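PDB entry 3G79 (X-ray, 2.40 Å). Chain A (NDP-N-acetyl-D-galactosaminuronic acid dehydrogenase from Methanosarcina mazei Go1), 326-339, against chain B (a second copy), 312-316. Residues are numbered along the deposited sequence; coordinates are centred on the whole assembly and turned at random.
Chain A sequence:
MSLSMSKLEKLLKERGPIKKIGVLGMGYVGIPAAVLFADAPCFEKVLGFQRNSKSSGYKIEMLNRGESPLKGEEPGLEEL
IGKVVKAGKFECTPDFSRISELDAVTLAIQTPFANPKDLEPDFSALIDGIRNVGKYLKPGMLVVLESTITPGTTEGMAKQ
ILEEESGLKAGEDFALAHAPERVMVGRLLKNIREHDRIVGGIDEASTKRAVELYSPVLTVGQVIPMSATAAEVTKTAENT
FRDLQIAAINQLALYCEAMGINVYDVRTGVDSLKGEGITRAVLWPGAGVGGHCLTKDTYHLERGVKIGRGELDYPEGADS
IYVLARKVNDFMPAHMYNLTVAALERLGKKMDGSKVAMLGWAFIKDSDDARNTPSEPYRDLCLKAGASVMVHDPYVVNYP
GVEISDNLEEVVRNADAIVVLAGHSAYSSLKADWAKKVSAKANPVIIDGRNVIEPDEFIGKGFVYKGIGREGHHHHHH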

ATOM      1  N   ARG A 326      -6.742   5.510  10.857  1.00 33.15           N
ATOM      2  CA  ARG A 326      -7.970   5.238  11.619  1.00 33.62           C
ATOM      3  C   ARG A 326      -8.952   6.422  11.548  1.00 34.46           C
ATOM      4  O   ARG A 326     -10.168   6.223  11.510  1.00 34.78           O
ATOM      5  N   LYS A 327      -8.439   7.649  11.484  1.00 34.04           N
ATOM      6  CA  LYS A 327      -9.348   8.796  11.510  1.00 33.32           C
ATOM      7  C   LYS A 327      -9.994   9.079  10.150  1.00 32.00           C
ATOM      8  O   LYS A 327     -11.152   9.538  10.090  1.00 31.97           O
ATOM      9  N   VAL A 328      -9.243   8.841   9.068  1.00 30.33           N
ATOM     10  CA  VAL A 328      -9.763   8.995   7.707  1.00 27.80           C
ATOM     11  C   VAL A 328     -10.942   8.015   7.604  1.00 27.79           C
ATOM     12  O   VAL A 328     -12.106   8.420   7.441  1.00 27.95           O
ATOM     13  N   ASN A 329     -10.654   6.745   7.816  1.00 27.44           N
ATOM     14  CA  ASN A 329     -11.655   5.703   7.763  1.00 27.78           C
ATOM     15  C   ASN A 329     -12.854   5.887   8.725  1.00 28.88           C
ATOM     16  O   ASN A 329     -13.995   5.572   8.341  1.00 28.88           O
ATOM     17  N   ASP A 330     -12.608   6.412   9.940  1.00 29.49           N
ATOM     18  CA  ASP A 330     -13.693   6.762  10.890  1.00 29.82           C
ATOM     19  C   ASP A 330     -14.545   7.919  10.379  1.00 28.64           C
ATOM     20  O   ASP A 330     -15.683   8.078  10.840  1.00 29.40           O
ATOM     21  N   PHE A 331     -14.012   8.706   9.442  1.00 26.48           N
ATOM     22  CA  PHE A 331     -14.703   9.885   8.962  1.00 26.58           C
ATOM     23  C   PHE A 331     -15.763   9.591   7.935  1.00 26.93           C
ATOM     24  O   PHE A 331     -16.715  10.355   7.766  1.00 28.78           O
ATOM     25  N   MET A 332     -15.604   8.483   7.234  1.00 25.80           N
ATOM     26  CA  MET A 332     -16.403   8.208   6.079  1.00 24.36           C
ATOM     27  C   MET A 332     -17.905   8.179   6.355  1.00 26.92           C
ATOM     28  O   MET A 332     -18.663   8.676   5.516  1.00 29.68           O
ATOM     29  N   PRO A 333     -18.353   7.626   7.515  1.00 25.43           N
ATOM     30  CA  PRO A 333     -19.757   7.851   7.858  1.00 25.02           C
ATOM     31  C   PRO A 333     -20.175   9.310   7.913  1.00 25.08           C
ATOM     32  O   PRO A 333     -21.244   9.629   7.378  1.00 26.24           O
ATOM     33  N   ALA A 334     -19.371  10.179   8.522  1.00 24.32           N
ATOM     34  CA  ALA A 334     -19.697  11.611   8.532  1.00 24.91           C
ATOM     35  C   ALA A 334     -19.677  12.168   7.103  1.00 26.53           C
ATOM     36  O   ALA A 334     -20.517  13.008   6.765  1.00 27.91           O
ATOM     37  N   HIS A 335     -18.778  11.662   6.263  1.00 25.94           N
ATOM     38  CA  HIS A 335     -18.740  12.124   4.893  1.00 26.53           C
ATOM     39  C   HIS A 335     -20.008  11.719   4.143  1.00 28.80           C
ATOM     40  O   HIS A 335     -20.540  12.506   3.314  1.00 28.72           O
ATOM     41  N   MET A 336     -20.512  10.514   4.454  1.00 29.85           N
ATOM     42  CA  MET A 336     -21.719   9.977   3.806  1.00 29.85           C
ATOM     43  C   MET A 336     -22.869  10.869   4.161  1.00 30.23           C
ATOM     44  O   MET A 336     -23.584  11.337   3.268  1.00 30.67           O
ATOM     45  N   TYR A 337     -23.018  11.123   5.471  1.00 29.72           N
ATOM     46  CA  TYR A 337     -23.968  12.098   5.999  1.00 28.04           C
ATOM     47  C   TYR A 337     -23.894  13.490   5.346  1.00 28.29           C
ATOM     48  O   TYR A 337     -24.912  14.005   4.946  1.00 29.76           O
ATOM     49  N   ASN A 338     -22.713  14.116   5.249  1.00 27.81           N
ATOM     50  CA  ASN A 338     -22.594  15.422   4.539  1.00 26.73           C
ATOM     51  C   ASN A 338     -23.065  15.361   3.089  1.00 25.96           C
ATOM     52  O   ASN A 338     -23.567  16.329   2.569  1.00 26.18           O
ATOM     53  N   LEU A 339     -22.865  14.231   2.428  1.00 25.29           N
ATOM     54  CA  LEU A 339     -23.248  14.082   1.045  1.00 23.49           C
ATOM     55  C   LEU A 339     -24.769  13.998   0.966  1.00 25.43           C
ATOM     56  O   LEU A 339     -25.394  14.603   0.075  1.00 26.91           O
TER
ATOM     57  N   LEU B 312     -13.763  20.674  -0.088  1.00 47.32           N
ATOM     58  CA  LEU B 312     -13.180  19.493   0.558  1.00 45.62           C
ATOM     59  C   LEU B 312     -13.703  19.363   1.973  1.00 45.82           C
ATOM     60  O   LEU B 312     -13.591  20.312   2.737  1.00 46.05           O
ATOM     61  N   ASP B 313     -14.311  18.224   2.314  1.00 46.09           N
ATOM     62  CA  ASP B 313     -14.435  17.836   3.721  1.00 46.91           C
ATOM     63  C   ASP B 313     -13.395  16.728   4.051  1.00 49.17           C
ATOM     64  O   ASP B 313     -13.130  15.827   3.246  1.00 48.67           O
ATOM     65  N   TYR B 314     -12.758  16.874   5.211  1.00 51.42           N
ATOM     66  CA  TYR B 314     -11.684  16.007   5.682  1.00 53.57           C
ATOM     67  C   TYR B 314     -11.783  16.208   7.179  1.00 54.75           C
ATOM     68  O   TYR B 314     -12.295  17.266   7.610  1.00 55.14           O
ATOM     69  N   PRO B 315     -11.346  15.210   7.987  1.00 55.28           N
ATOM     70  CA  PRO B 315     -11.496  15.222   9.465  1.00 56.50           C
ATOM     71  C   PRO B 315     -11.431  16.595  10.195  1.00 58.51           C
ATOM     72  O   PRO B 315     -12.271  16.867  11.065  1.00 58.61           O
ATOM     73  N   GLU B 316     -10.454  17.437   9.853  1.00 60.51           N
ATOM     74  CA  GLU B 316     -10.402  18.806  10.377  1.00 62.60           C
ATOM     75  C   GLU B 316      -9.572  19.822   9.531  1.00 63.80           C
ATOM     76  O   GLU B 316      -9.951  20.129   8.382  1.00 63.76           O
TER

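A single carboxylate, that of D313(B), takes three hydrogen bonds from two side chains one turn apart on the chain A helix, and both residues donate to the same oxygen. N338(A) ND2 lies 2.7 Å from D313(B) OD2 with an N-H...O angle of 154°, and H335(A) ND1 lies 2.9 Å from D313(B) OD2 at 168°, close to linear. The imidazole also reaches the other oxygen: H335(A) ND1 to D313(B) OD1 is shorter, 2.8 Å, but its angle of 123° makes this bond weak, so distance alone would misrank the two. D313(B) OD1 sits at the edge of the imidazole, near its plane, as expected for an acceptor facing a ring nitrogen.

The rotamers explain how these groups meet. D313(B) points toward the helix with chi1 p (70°). N338(A) also points toward its partner, with chi1 m (-58°). H335(A) starts sideways, but chi1 t (178°) and chi2 of 68° bring the end of its side chain nearer; its NE2 is hydrogen-bonded elsewhere in the structure, so both ring nitrogens are engaged.

One turn earlier in the helix the contact becomes largely apolar. F331(A), chi1 t (179°), points toward chain B and meets three consecutive residues of the loop. P315(B) CD stands 4.1 Å from the centroid of the F331(A) ring, the centroid lying among CG, CD1, CD2, CE1, CE2 and CZ, and only 22° off the ring normal, which places a CH-pi contact over the face. The closest atoms of that pair are F331(A) CD2 and P315(B) CD, 3.8 Å apart. The backbone carbonyl carbon of Y314(B) lies over the same face, while F331(A) CZ approaches D313(B) OD2 to 3.5 Å, linking the aromatic packing to the polar cluster.

Y314(B) has its CA-to-CB bond directed away from the helix, yet chi1 t (-165°) and chi2 of 67° carry the phenol back to V328(A). That valine, chi1 t (168°), is set sideways and offers CG2 at 3.8 Å from Y314(B) CZ and 3.3 Å from Y314(B) OH. K327(A) starts toward the loop, but its extended side chain leads away; its closest approach is through the backbone, with K327(A) O 4.1 Å from P315(B) CG.

The two stretches bury 356 Å² in total, with D313(B), F331(A) and P315(B) contributing the largest areas. R326(A) and D330(A) stay out of reach, paired instead within the helix by a salt bridge of 2.8 Å between R326(A) NH2 and D330(A) OD1.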

ATOM      1  CB  ARG A 326      -7.657   4.874  13.082  1.00 32.26           C
ATOM      2  CG  ARG A 326      -7.099   3.449  13.314  1.00 37.20           C
ATOM      3  CD  ARG A 326      -7.938   2.345  12.632  1.00 30.49           C
ATOM      4  NE  ARG A 326      -9.360   2.615  12.775  1.00 38.36           N
ATOM      5  CZ  ARG A 326     -10.279   2.349  11.869  1.00 29.65           C
ATOM      6  NH1 ARG A 326      -9.998   1.751  10.705  1.00 39.13           N
ATOM      7  NH2 ARG A 326     -11.518   2.653  12.147  1.00 40.20           N
ATOM      8  CB  LYS A 327      -8.660  10.038  12.028  1.00 34.26           C
ATOM      9  CG  LYS A 327      -8.319  10.035  13.504  1.00 40.63           C
ATOM     10  CD  LYS A 327      -7.393  11.253  13.724  1.00 37.07           C
ATOM     11  CE  LYS A 327      -6.845  11.383  15.141  1.00 42.02           C
ATOM     12  NZ  LYS A 327      -5.671  12.272  15.046  1.00 37.58           N
ATOM     13  CB  VAL A 328      -8.653   8.788   6.642  1.00 26.85           C
ATOM     14  CG1 VAL A 328      -9.211   8.645   5.247  1.00 28.75           C
ATOM     15  CG2 VAL A 328      -7.705   9.949   6.656  1.00 28.74           C
ATOM     16  CB  ASN A 329     -10.969   4.353   7.955  1.00 28.20           C
ATOM     17  CG  ASN A 329     -10.101   3.950   6.748  1.00 48.70           C
ATOM     18  OD1 ASN A 329     -10.273   4.459   5.625  1.00 29.60           O
ATOM     19  ND2 ASN A 329      -9.166   3.023   6.977  1.00 29.95           N
ATOM     20  CB  ASP A 330     -13.196   7.146  12.318  1.00 30.44           C
ATOM     21  CG  ASP A 330     -12.786   5.934  13.202  1.00 22.98           C
ATOM     22  OD1 ASP A 330     -13.147   4.792  12.911  1.00 30.34           O
ATOM     23  OD2 ASP A 330     -12.070   6.148  14.216  1.00 31.51           O
ATOM     24  CB  PHE A 331     -13.704  10.865   8.353  1.00 27.74           C
ATOM     25  CG  PHE A 331     -14.332  12.112   7.797  1.00 28.92           C
ATOM     26  CD1 PHE A 331     -15.037  13.001   8.634  1.00 27.61           C
ATOM     27  CD2 PHE A 331     -14.208  12.418   6.448  1.00 27.20           C
ATOM     28  CE1 PHE A 331     -15.595  14.183   8.123  1.00 28.57           C
ATOM     29  CE2 PHE A 331     -14.777  13.583   5.929  1.00 28.27           C
ATOM     30  CZ  PHE A 331     -15.462  14.471   6.762  1.00 26.91           C
ATOM     31  CB  MET A 332     -15.872   6.985   5.333  1.00 21.77           C
ATOM     32  CG  MET A 332     -14.402   7.201   4.865  1.00 28.74           C
ATOM     33  SD  MET A 332     -14.143   8.664   3.828  1.00 17.04           S
ATOM     34  CE  MET A 332     -12.415   8.840   3.929  1.00 29.39           C
ATOM     35  CB  PRO A 333     -19.907   7.181   9.245  1.00 24.30           C
ATOM     36  CG  PRO A 333     -19.067   6.035   9.111  1.00 22.98           C
ATOM     37  CD  PRO A 333     -17.793   6.570   8.375  1.00 24.64           C
ATOM     38  CB  ALA A 334     -18.783  12.447   9.474  1.00 22.61           C
ATOM     39  CB  HIS A 335     -17.479  11.660   4.152  1.00 25.52           C
ATOM     40  CG  HIS A 335     -17.450  12.091   2.724  1.00 24.04           C
ATOM     41  ND1 HIS A 335     -17.327  13.417   2.346  1.00 25.97           N
ATOM     42  CD2 HIS A 335     -17.607  11.389   1.580  1.00 24.30           C
ATOM     43  CE1 HIS A 335     -17.363  13.501   1.027  1.00 24.11           C
ATOM     44  NE2 HIS A 335     -17.535  12.286   0.543  1.00 24.03           N
ATOM     45  CB  MET A 336     -21.995   8.516   4.209  1.00 30.30           C
ATOM     46  CG  MET A 336     -21.218   7.463   3.378  1.00 32.19           C
ATOM     47  SD  MET A 336     -21.914   7.149   1.715  1.00 31.50           S
ATOM     48  CE  MET A 336     -20.683   8.034   0.863  1.00 33.05           C
ATOM     49  CB  TYR A 337     -23.798  12.228   7.511  1.00 27.10           C
ATOM     50  CG  TYR A 337     -24.738  13.222   8.102  1.00 29.26           C
ATOM     51  CD1 TYR A 337     -26.074  12.892   8.326  1.00 27.18           C
ATOM     52  CD2 TYR A 337     -24.305  14.521   8.434  1.00 27.54           C
ATOM     53  CE1 TYR A 337     -26.958  13.814   8.867  1.00 29.85           C
ATOM     54  CE2 TYR A 337     -25.183  15.449   8.975  1.00 29.91           C
ATOM     55  CZ  TYR A 337     -26.504  15.078   9.179  1.00 27.32           C
ATOM     56  OH  TYR A 337     -27.372  15.971   9.703  1.00 31.34           O
ATOM     57  CB  ASN A 338     -21.160  16.002   4.550  1.00 26.48           C
ATOM     58  CG  ASN A 338     -20.601  16.221   5.959  1.00 13.66           C
ATOM     59  OD1 ASN A 338     -21.315  16.629   6.905  1.00 26.85           O
ATOM     60  ND2 ASN A 338     -19.339  15.952   6.107  1.00 25.73           N
ATOM     61  CB  LEU A 339     -22.621  12.810   0.457  1.00 20.12           C
ATOM     62  CG  LEU A 339     -21.139  12.687   0.067  1.00 30.49           C
ATOM     63  CD1 LEU A 339     -20.771  11.256  -0.452  1.00 17.19           C
ATOM     64  CD2 LEU A 339     -20.711  13.741  -0.950  1.00 17.37           C
TER
ATOM     65  CB  LEU B 312     -11.656  19.640   0.642  1.00 44.50           C
ATOM     66  CG  LEU B 312     -10.575  18.620   0.218  1.00 32.62           C
ATOM     67  CD1 LEU B 312      -9.376  18.772   1.150  1.00 43.90           C
ATOM     68  CD2 LEU B 312     -10.962  17.169   0.171  1.00 43.75           C
ATOM     69  CB  ASP B 313     -15.898  17.551   4.195  1.00 45.93           C
ATOM     70  CG  ASP B 313     -16.494  16.278   3.608  1.00 37.89           C
ATOM     71  OD1 ASP B 313     -16.038  15.881   2.526  1.00 46.23           O
ATOM     72  OD2 ASP B 313     -17.422  15.677   4.186  1.00 44.06           O
ATOM     73  CB  TYR B 314     -10.316  16.479   5.145  1.00 54.99           C
ATOM     74  CG  TYR B 314      -9.178  15.447   5.268  1.00 51.17           C
ATOM     75  CD1 TYR B 314      -9.196  14.248   4.527  1.00 56.43           C
ATOM     76  CD2 TYR B 314      -8.083  15.664   6.119  1.00 56.01           C
ATOM     77  CE1 TYR B 314      -8.144  13.277   4.641  1.00 50.62           C
ATOM     78  CE2 TYR B 314      -7.042  14.706   6.241  1.00 50.31           C
ATOM     79  CZ  TYR B 314      -7.071  13.521   5.487  1.00 56.50           C
ATOM     80  OH  TYR B 314      -6.050  12.580   5.591  1.00 49.38           O
ATOM     81  CB  PRO B 315     -10.380  14.281   9.926  1.00 55.82           C
ATOM     82  CG  PRO B 315     -10.213  13.312   8.783  1.00 39.23           C
ATOM     83  CD  PRO B 315     -10.860  13.899   7.530  1.00 54.85           C
ATOM     84  CB  GLU B 316      -9.979  18.799  11.853  1.00 63.18           C
ATOM     85  CG  GLU B 316     -11.147  19.079  12.819  1.00 72.04           C
ATOM     86  CD  GLU B 316     -11.376  20.572  13.071  1.00 63.40           C
ATOM     87  OE1 GLU B 316     -11.081  21.395  12.180  1.00 71.92           O
ATOM     88  OE2 GLU B 316     -11.858  20.926  14.167  1.00 71.90           O
TER